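Excinuclease ABC, subunit A. (PDB 2VF7) binds ATP, zinc and DNA as an ABC-family UvrA2 protein and probably takes part in recognising DNA damage for excision repair. Local coordinates at residues 132-137 with 296-301. The protein carries 1 engineered substitution. Residues are numbered along the deposited sequence; the frame is centred on the assembly and turned at random.
Sequences PGQGIV and RQEALN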
ATOM      1  N   PRO A 132       5.637 -35.958  28.611  1.00 64.25           N
ATOM      2  CA  PRO A 132       5.407 -36.088  30.058  1.00 64.70           C
ATOM      3  C   PRO A 132       5.412 -34.754  30.815  1.00 65.14           C
ATOM      4  O   PRO A 132       4.545 -34.529  31.665  1.00 65.17           O
ATOM      5  CB  PRO A 132       6.574 -36.982  30.522  1.00 64.77           C
ATOM      6  CG  PRO A 132       7.462 -37.188  29.284  1.00 64.42           C
ATOM      7  CD  PRO A 132       6.535 -37.023  28.131  1.00 64.34           C
ATOM      8  N   GLY A 133       6.377 -33.889  30.500  1.00 65.54           N
ATOM      9  CA  GLY A 133       6.439 -32.531  31.040  1.00 66.09           C
ATOM     10  C   GLY A 133       7.373 -31.673  30.208  1.00 66.56           C
ATOM     11  O   GLY A 133       8.581 -31.688  30.433  1.00 66.43           O
ATOM     12  N   GLN A 134       6.812 -30.929  29.246  1.00 67.13           N
ATOM     13  CA  GLN A 134       7.612 -30.141  28.288  1.00 67.73           C
ATOM     14  C   GLN A 134       7.489 -28.609  28.426  1.00 68.03           C
ATOM     15  O   GLN A 134       8.376 -27.872  27.978  1.00 67.94           O
ATOM     16  CB  GLN A 134       7.303 -30.562  26.845  1.00 67.77           C
ATOM     17  CG  GLN A 134       8.439 -30.272  25.864  1.00 68.03           C
ATOM     18  CD  GLN A 134       7.965 -29.687  24.543  1.00 68.46           C
ATOM     19  OE1 GLN A 134       8.394 -28.601  24.146  1.00 68.34           O
ATOM     20  NE2 GLN A 134       7.078 -30.402  23.857  1.00 68.94           N
ATOM     21  N   GLY A 135       6.397 -28.135  29.029  1.00 68.42           N
ATOM     22  CA  GLY A 135       6.175 -26.693  29.218  1.00 68.76           C
ATOM     23  C   GLY A 135       4.955 -26.165  28.480  1.00 69.01           C
ATOM     24  O   GLY A 135       3.826 -26.591  28.768  1.00 69.04           O
ATOM     25  N   ILE A 136       5.189 -25.222  27.558  1.00 69.07           N
ATOM     26  CA  ILE A 136       4.177 -24.702  26.608  1.00 69.17           C
ATOM     27  C   ILE A 136       4.853 -23.977  25.432  1.00 69.28           C
ATOM     28  O   ILE A 136       5.720 -23.118  25.633  1.00 69.26           O
ATOM     29  CB  ILE A 136       3.048 -23.830  27.297  1.00 69.17           C
ATOM     30  CG1 ILE A 136       1.805 -24.692  27.582  1.00 69.09           C
ATOM     31  CG2 ILE A 136       2.634 -22.624  26.432  1.00 69.10           C
ATOM     32  CD1 ILE A 136       0.774 -24.078  28.530  1.00 69.24           C
ATOM     33  N   VAL A 137       4.457 -24.354  24.213  1.00 69.42           N
ATOM     34  CA  VAL A 137       4.986 -23.772  22.970  1.00 69.42           C
ATOM     35  C   VAL A 137       3.933 -22.863  22.328  1.00 69.59           C
ATOM     36  O   VAL A 137       2.794 -23.285  22.112  1.00 69.46           O
ATOM     37  CB  VAL A 137       5.411 -24.873  21.966  1.00 69.35           C
ATOM     38  CG1 VAL A 137       5.984 -24.258  20.703  1.00 69.19           C
ATOM     39  CG2 VAL A 137       6.427 -25.817  22.601  1.00 69.33           C
ATOM     40  N   ARG A 296      11.225 -26.870  14.763  1.00 67.10           N
ATOM     41  CA  ARG A 296      11.900 -27.361  15.969  1.00 67.16           C
ATOM     42  C   ARG A 296      11.282 -28.677  16.416  1.00 66.95           C
ATOM     43  O   ARG A 296      10.074 -28.881  16.260  1.00 67.02           O
ATOM     44  CB  ARG A 296      11.876 -26.320  17.099  1.00 67.14           C
ATOM     45  CG  ARG A 296      13.153 -25.457  17.148  1.00 67.68           C
ATOM     46  CD  ARG A 296      13.191 -24.472  18.330  1.00 67.31           C
ATOM     47  NE  ARG A 296      14.163 -23.393  18.115  1.00 66.98           N
ATOM     48  CZ  ARG A 296      13.953 -22.338  17.329  1.00 66.56           C
ATOM     49  NH1 ARG A 296      12.813 -22.211  16.669  1.00 66.95           N
ATOM     50  NH2 ARG A 296      14.882 -21.406  17.186  1.00 66.54           N
ATOM     51  N   GLN A 297      12.113 -29.576  16.941  1.00 66.66           N
ATOM     52  CA  GLN A 297      11.659 -30.929  17.269  1.00 66.46           C
ATOM     53  C   GLN A 297      10.869 -30.937  18.575  1.00 66.16           C
ATOM     54  O   GLN A 297      10.373 -31.980  19.006  1.00 66.10           O
ATOM     55  CB  GLN A 297      12.840 -31.906  17.321  1.00 66.61           C
ATOM     56  CG  GLN A 297      12.471 -33.373  17.064  1.00 66.83           C
ATOM     57  CD  GLN A 297      13.652 -34.193  16.553  1.00 67.42           C
ATOM     58  OE1 GLN A 297      14.393 -33.755  15.663  1.00 66.39           O
ATOM     59  NE2 GLN A 297      13.832 -35.390  17.113  1.00 66.42           N
ATOM     60  N   GLU A 298      10.753 -29.759  19.184  1.00 65.74           N
ATOM     61  CA  GLU A 298       9.985 -29.579  20.410  1.00 65.46           C
ATOM     62  C   GLU A 298       8.525 -29.214  20.127  1.00 65.00           C
ATOM     63  O   GLU A 298       7.617 -29.625  20.857  1.00 65.22           O
ATOM     64  CB  GLU A 298      10.677 -28.580  21.354  1.00 65.65           C
ATOM     65  CG  GLU A 298      11.199 -27.292  20.709  1.00 66.01           C
ATOM     66  CD  GLU A 298      10.534 -26.038  21.266  1.00 66.73           C
ATOM     67  OE1 GLU A 298       9.807 -26.142  22.285  1.00 66.72           O
ATOM     68  OE2 GLU A 298      10.752 -24.945  20.693  1.00 66.07           O
ATOM     69  N   ALA A 299       8.303 -28.457  19.056  1.00 64.37           N
ATOM     70  CA  ALA A 299       6.957 -28.213  18.537  1.00 63.66           C
ATOM     71  C   ALA A 299       6.393 -29.475  17.876  1.00 63.19           C
ATOM     72  O   ALA A 299       5.176 -29.628  17.747  1.00 63.27           O
ATOM     73  CB  ALA A 299       6.970 -27.048  17.553  1.00 63.73           C
ATOM     74  N   LEU A 300       7.291 -30.374  17.474  1.00 62.55           N
ATOM     75  CA  LEU A 300       6.943 -31.611  16.773  1.00 61.81           C
ATOM     76  C   LEU A 300       6.573 -32.728  17.749  1.00 61.39           C
ATOM     77  O   LEU A 300       5.959 -33.730  17.362  1.00 61.29           O
ATOM     78  CB  LEU A 300       8.113 -32.039  15.878  1.00 62.00           C
ATOM     79  CG  LEU A 300       7.925 -32.973  14.674  1.00 62.15           C
ATOM     80  CD1 LEU A 300       9.035 -32.723  13.669  1.00 61.51           C
ATOM     81  CD2 LEU A 300       7.915 -34.453  15.082  1.00 62.51           C
ATOM     82  N   ASN A 301       6.946 -32.553  19.016  1.00 60.85           N
ATOM     83  CA  ASN A 301       6.557 -33.498  20.076  1.00 60.17           C
ATOM     84  C   ASN A 301       5.102 -33.349  20.507  1.00 59.82           C
ATOM     85  O   ASN A 301       4.471 -34.325  20.935  1.00 59.90           O
ATOM     86  CB  ASN A 301       7.478 -33.362  21.285  1.00 59.88           C
ATOM     87  CG  ASN A 301       8.915 -33.718  20.967  1.00 59.76           C
ATOM     88  OD1 ASN A 301       9.196 -34.541  20.093  1.00 59.20           O
ATOM     89  ND2 ASN A 301       9.841 -33.092  21.678  1.00 59.97           N
TER
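Q134 reaches across to the backbone of E298, and V137 packs beside the same turn. The Q134 side chain starts with CB pointing toward 296-301. CG lies anti to the backbone N (chi1 -155°). The chain then bends at chi2, and Q134 CD comes to 3.7 Å from E298 O. At the tip only NE2 bonds across the contact. Q134 NE2 donates a hydrogen bond to E298 O at 3.1 Å. This bond is bent, 136° at the hydrogen, and the acceptor sits 28° out of the amide plane. Q134 NE2 also touches N301 CB, at 3.9 Å. Q134 OE1 faces the E298 side chain, with 3.6 Å to E298 CB. Q134 OE1 also lies 3.4 Å from E298 OE1; both are acceptors, and they do not bond. The Q134 and E298 side chains cross at about a right angle, with amide and carboxylate planes well turned from each other.

V137 is buried and uses both methyls. V137 CG2 lies 3.4 Å from E298 OE1, so E298 OE1 is near both a methyl of V137 and the amide oxygen of Q134. V137 CG1 meets A299 CB at 4.3 Å, the one apolar contact between the segments. F142 also touches the V137 side chain. The V137 backbone is held at both polar atoms: N bonds to Y130 OH and O to S125 OG.

Residues 298-301 coil like a helix without its regular bonding, and the E298 carbonyl takes the Q134 amide. The contact joins the loop after helix 116-127 to the loop after strand 283-286. It is loop-to-loop packing near, but not in, the first zinc site; the A299 side chain is about 12 Å from the zinc ion. There C151, C154, C287 and C290 hold the metal in a four-cysteine module built from two CxxC motifs.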